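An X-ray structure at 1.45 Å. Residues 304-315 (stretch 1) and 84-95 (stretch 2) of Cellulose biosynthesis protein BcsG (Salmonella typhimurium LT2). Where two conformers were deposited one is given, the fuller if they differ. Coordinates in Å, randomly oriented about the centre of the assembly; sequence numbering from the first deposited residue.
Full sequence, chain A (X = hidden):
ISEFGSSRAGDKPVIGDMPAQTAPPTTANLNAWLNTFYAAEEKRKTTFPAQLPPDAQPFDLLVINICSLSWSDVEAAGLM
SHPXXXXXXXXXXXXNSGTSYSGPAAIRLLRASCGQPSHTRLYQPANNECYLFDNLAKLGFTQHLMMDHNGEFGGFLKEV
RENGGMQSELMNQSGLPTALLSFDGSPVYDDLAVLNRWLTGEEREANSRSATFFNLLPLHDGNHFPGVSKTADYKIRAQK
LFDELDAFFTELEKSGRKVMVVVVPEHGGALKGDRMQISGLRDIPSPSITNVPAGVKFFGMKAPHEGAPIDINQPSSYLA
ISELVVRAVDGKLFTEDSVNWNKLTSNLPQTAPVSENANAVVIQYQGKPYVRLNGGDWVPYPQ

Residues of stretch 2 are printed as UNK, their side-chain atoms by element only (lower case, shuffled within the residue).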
# COMPACT_ATOMS: atom_id res chain seq x y z
N PRO A 304 15.41 2.21 -18.32
CA PRO A 304 15.15 1.72 -16.94
C PRO A 304 16.04 2.33 -15.86
O PRO A 304 17.17 2.75 -16.13
CB PRO A 304 15.42 0.23 -17.05
CG PRO A 304 16.26 0.07 -18.28
CD PRO A 304 15.78 1.12 -19.23
N HIS A 305 15.56 2.35 -14.62
CA HIS A 305 16.37 2.82 -13.49
C HIS A 305 17.51 1.80 -13.29
O HIS A 305 17.31 0.59 -13.42
CB HIS A 305 15.54 2.94 -12.21
CG HIS A 305 16.33 3.50 -11.06
ND1 HIS A 305 16.75 2.73 -10.00
CD2 HIS A 305 16.83 4.74 -10.85
CE1 HIS A 305 17.46 3.48 -9.17
NE2 HIS A 305 17.55 4.70 -9.68
N GLU A 306 18.70 2.33 -13.04
CA GLU A 306 19.88 1.48 -12.78
C GLU A 306 20.33 1.62 -11.34
O GLU A 306 20.20 2.69 -10.73
CB GLU A 306 21.04 1.88 -13.70
CG GLU A 306 20.75 1.60 -15.16
CD GLU A 306 21.90 1.96 -16.10
OE1 GLU A 306 22.93 2.52 -15.65
OE2 GLU A 306 21.75 1.68 -17.30
N GLY A 307 20.86 0.53 -10.80
CA GLY A 307 21.40 0.54 -9.45
C GLY A 307 20.33 0.26 -8.40
O GLY A 307 19.25 -0.23 -8.71
N ALA A 308 20.68 0.56 -7.15
CA ALA A 308 19.87 0.29 -6.01
C ALA A 308 18.60 1.14 -6.05
O ALA A 308 18.58 2.20 -6.65
CB ALA A 308 20.65 0.56 -4.73
N PRO A 309 17.55 0.67 -5.39
CA PRO A 309 16.32 1.45 -5.38
C PRO A 309 16.53 2.85 -4.81
O PRO A 309 17.40 3.07 -3.96
CB PRO A 309 15.41 0.68 -4.39
CG PRO A 309 16.02 -0.68 -4.31
CD PRO A 309 17.46 -0.57 -4.58
N ILE A 310 15.71 3.78 -5.27
CA ILE A 310 15.65 5.10 -4.65
C ILE A 310 14.85 4.98 -3.35
O ILE A 310 13.67 4.60 -3.40
CB ILE A 310 14.99 6.09 -5.62
CG1 ILE A 310 15.83 6.23 -6.91
CG2 ILE A 310 14.80 7.44 -4.93
CD1 ILE A 310 15.01 6.86 -8.02
N ASP A 311 15.47 5.28 -2.22
CA ASP A 311 14.75 5.23 -0.95
C ASP A 311 13.93 6.48 -0.76
O ASP A 311 14.39 7.60 -0.99
CB ASP A 311 15.70 5.12 0.22
CG ASP A 311 16.38 3.79 0.31
OD1 ASP A 311 15.88 2.78 -0.27
OD2 ASP A 311 17.45 3.76 0.96
N ILE A 312 12.69 6.29 -0.33
CA ILE A 312 11.83 7.42 0.05
C ILE A 312 11.81 7.34 1.58
O ILE A 312 11.23 6.40 2.17
CB ILE A 312 10.39 7.31 -0.50
CG1 ILE A 312 10.36 7.14 -2.02
CG2 ILE A 312 9.54 8.51 -0.06
CD1 ILE A 312 11.03 8.24 -2.81
N ASN A 313 12.44 8.31 2.23
CA ASN A 313 12.58 8.27 3.68
C ASN A 313 11.53 9.06 4.46
O ASN A 313 11.33 8.79 5.64
CB ASN A 313 13.97 8.76 4.09
CG ASN A 313 15.08 7.88 3.50
OD1 ASN A 313 15.99 8.37 2.83
ND2 ASN A 313 15.01 6.63 3.78
N GLN A 314 10.85 9.97 3.78
CA GLN A 314 9.86 10.83 4.44
C GLN A 314 8.61 10.04 4.82
O GLN A 314 8.27 9.05 4.14
CB GLN A 314 9.49 12.00 3.53
CG GLN A 314 10.69 12.86 3.14
CD GLN A 314 11.40 12.44 1.84
OE1 GLN A 314 11.15 11.37 1.24
NE2 GLN A 314 12.30 13.31 1.39
N PRO A 315 7.92 10.44 5.90
CA PRO A 315 6.69 9.71 6.30
C PRO A 315 5.68 9.74 5.14
O PRO A 315 5.37 10.82 4.62
CB PRO A 315 6.17 10.53 7.48
CG PRO A 315 7.36 11.18 8.04
CD PRO A 315 8.25 11.51 6.88
N UNK A 84 14.86 -9.46 -3.37
CA UNK A 84 13.66 -8.72 -3.83
C UNK A 84 13.80 -7.23 -3.52
O UNK A 84 13.47 -6.39 -4.37
c UNK A 84 10.71 -8.73 -4.96
c UNK A 84 10.01 -9.00 -2.54
c UNK A 84 11.08 -8.51 -3.50
c UNK A 84 12.39 -9.27 -3.16
N UNK A 85 14.29 -6.88 -2.33
CA UNK A 85 14.29 -5.48 -1.93
C UNK A 85 15.15 -4.65 -2.84
O UNK A 85 14.83 -3.50 -3.07
c UNK A 85 13.92 -6.17 0.45
n UNK A 85 13.43 -7.81 1.90
c UNK A 85 12.51 -6.19 0.64
c UNK A 85 14.44 -7.17 1.24
c UNK A 85 10.14 -5.74 0.55
c UNK A 85 14.70 -5.27 -0.46
c UNK A 85 12.23 -7.22 1.57
c UNK A 85 10.94 -7.53 1.98
c UNK A 85 11.42 -5.42 0.13
c UNK A 85 9.92 -6.79 1.45
N UNK A 86 16.22 -5.24 -3.34
CA UNK A 86 17.14 -4.53 -4.19
C UNK A 86 16.62 -4.38 -5.62
O UNK A 86 17.24 -3.64 -6.40
c UNK A 86 18.52 -5.23 -4.16
o UNK A 86 18.47 -6.44 -4.87
N UNK A 87 15.52 -5.07 -5.97
CA UNK A 87 15.05 -5.06 -7.33
C UNK A 87 14.06 -3.95 -7.64
O UNK A 87 13.84 -3.63 -8.79
c UNK A 87 14.58 -6.47 -7.70
c UNK A 87 15.71 -7.47 -7.70
c UNK A 87 16.66 -9.45 -7.61
n UNK A 87 15.50 -8.83 -7.60
n UNK A 87 17.62 -8.55 -7.66
c UNK A 87 17.05 -7.30 -7.72
N UNK A 88 13.57 -3.28 -6.62
CA UNK A 88 12.65 -2.16 -6.86
C UNK A 88 13.34 -0.94 -7.44
O UNK A 88 14.54 -0.77 -7.30
c UNK A 88 8.80 -3.79 -5.19
c UNK A 88 11.98 -1.76 -5.53
c UNK A 88 11.31 -3.64 -4.03
c UNK A 88 10.41 -4.62 -3.58
c UNK A 88 10.97 -2.77 -5.04
c UNK A 88 9.15 -4.69 -4.16
c UNK A 88 9.71 -2.85 -5.64
N UNK A 89 12.57 -0.08 -8.08
CA UNK A 89 13.06 1.21 -8.49
C UNK A 89 12.93 2.23 -7.39
O UNK A 89 13.76 3.10 -7.26
c UNK A 89 12.33 1.72 -9.73
c UNK A 89 12.55 0.88 -10.95
o UNK A 89 11.67 0.94 -11.84
o UNK A 89 13.61 0.19 -11.05
N UNK A 90 11.87 2.12 -6.58
CA UNK A 90 11.54 3.05 -5.51
C UNK A 90 11.17 2.21 -4.30
O UNK A 90 10.36 1.28 -4.44
c UNK A 90 10.35 3.94 -5.93
c UNK A 90 9.92 4.82 -4.74
c UNK A 90 10.66 4.76 -7.18
c UNK A 90 9.42 5.39 -7.81
N UNK A 91 11.71 2.53 -3.14
CA UNK A 91 11.40 1.75 -1.93
C UNK A 91 11.13 2.70 -0.79
O UNK A 91 11.98 3.54 -0.45
c UNK A 91 12.59 0.81 -1.63
c UNK A 91 11.28 -1.09 -0.65
c UNK A 91 12.47 -0.15 -0.46
c UNK A 91 13.77 -0.94 -0.32
N UNK A 92 9.94 2.58 -0.20
CA UNK A 92 9.60 3.42 0.95
C UNK A 92 10.08 2.81 2.26
O UNK A 92 9.85 1.61 2.52
c UNK A 92 6.26 5.95 -2.11
c UNK A 92 7.15 3.84 -1.31
c UNK A 92 8.07 3.56 1.03
c UNK A 92 7.16 5.74 0.15
c UNK A 92 6.57 4.60 -2.33
c UNK A 92 7.47 4.40 -0.07
c UNK A 92 6.57 6.52 -0.85
N UNK A 93 10.70 3.63 3.10
CA UNK A 93 11.23 3.22 4.39
C UNK A 93 10.36 3.62 5.58
O UNK A 93 10.50 3.07 6.64
c UNK A 93 13.68 3.21 3.54
n UNK A 93 16.13 1.43 3.05
c UNK A 93 13.72 1.68 3.56
c UNK A 93 14.75 1.11 2.60
c UNK A 93 12.67 3.74 4.56
N UNK A 94 9.45 4.56 5.37
CA UNK A 94 8.55 5.02 6.42
C UNK A 94 7.16 5.17 5.83
O UNK A 94 6.53 6.24 5.95
n UNK A 94 10.32 5.40 9.06
c UNK A 94 9.08 6.31 7.09
c UNK A 94 11.56 5.28 9.50
c UNK A 94 11.62 6.32 7.57
n UNK A 94 12.37 5.81 8.60
c UNK A 94 10.33 6.07 7.86
N UNK A 95 6.66 4.08 5.24
CA UNK A 95 5.30 4.02 4.70
C UNK A 95 4.38 3.47 5.78
O UNK A 95 4.63 2.38 6.29
c UNK A 95 2.83 2.44 3.17
c UNK A 95 3.98 3.15 2.72
c UNK A 95 1.64 2.51 2.46
c UNK A 95 5.27 3.09 3.47
c UNK A 95 1.59 3.27 1.29
c UNK A 95 2.71 3.96 0.85
c UNK A 95 3.88 3.94 1.58
O HOH W 1 17.14 -1.72 -8.32
O HOH W 2 16.16 0.09 -10.00
O HOH W 3 12.95 1.03 -14.36
O HOH W 4 8.69 6.41 3.29

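Position 84 carries four carbons, forked at the second, and its side chain is out of reach of stretch 1. This is Leu-84; the residue is buried but makes no contact with stretch 1. At position 85 one carbon leads into fused five- and six-membered rings holding eight carbons and one nitrogen; the rings lead away from stretch 1, and only the backbone meets Pro-309. The fused rings define Trp-85, whose backbone O lies 3.3 Å from Pro-309 CG. Position 86 has one carbon and one oxygen, and its backbone carbonyl lies against Pro-309, the pattern of Ser-86 in a p rotamer. Ser-86 O is 3.6 Å from Pro-309 CD, and the O of water 1 lies 2.7 Å from Ser-86 O and 2.6 Å from Gly-307 O, bridging the two. Position 87 bears a carbon and a five-membered ring of three carbons and two nitrogens. This is His-87, whose CA-to-CB bond points away from stretch 1, and which makes no contact with it; its backbone N bonds to Leu-84 O at 2.9 Å in a short, weakly bonded helical turn.

A carbon and a six-carbon ring without a heteroatom occupy position 88, with the first carbon near Pro-309 and the ring leading away. This is Phe-88, its CB 4.4 Å from Pro-309 CG and its backbone O 3.3 Å from that same CG. Position 89 has two carbons, the second carrying two oxygens. Two waters link this carboxylate to His-305: the O of water 2 lies between one carboxylate oxygen and His-305 ND1 (2.7 Å), while water 3 donates to the other oxygen and its O accepts from His-305 N at 2.9 Å. Four such atoms make Asp-89, with OD1 2.8 Å from the O of water 2 and 3.6 Å from His-305 CB.

At position 90 four carbons fork at the first, one arm being two carbons long, and pack on Ile-312: Ile-90, whose CG2 lies 3.6 Å from Ile-312 CG1. Position 91 also has four carbons, but the fork is at the second, and its first carbon meets Pro-309. It is Leu-91, with CB 3.9 Å from Pro-309 CB. The six-carbon ring on one carbon at position 92 lies under Ile-312 and belongs to Phe-92. Ile-312 CG1 sits over its face, 4.1 Å from the ring centroid, in a CH-pi contact.

Position 93 has four carbons in a row ending in a nitrogen that lies by Asp-311. This is Lys-93, its NZ 3.4 Å from Asp-311 OD2, a salt bridge whose hydrogen bond is weak. Position 94 has one carbon and a five-membered ring with two nitrogens, its edge near the backbone of Asn-313; this is His-94, with Asn-313 O near the ring plane, 3.1 Å from CD2. At position 95 a carbon and a six-carbon ring give Phe-95, which points away and makes no contact.

The contact is built on two parallel strands. Ile-310 N donates to Asp-89 O (2.9 Å), Leu-91 N to Ile-310 O (2.9 Å), Ile-312 N to Leu-91 O (2.8 Å) and Lys-93 N to Ile-312 O (3.0 Å), all nearly straight. The alternation puts Ile-310, Ile-312, Ile-90 and Phe-92 on one apolar face, and Asp-311 with Leu-91 on the other. Pro-309 wedges against the backbone before the strand, while waters join the flanking loops, and together the stretches bury 740 Å².

Stretch 2 84-95: LWSHFDILFKHF
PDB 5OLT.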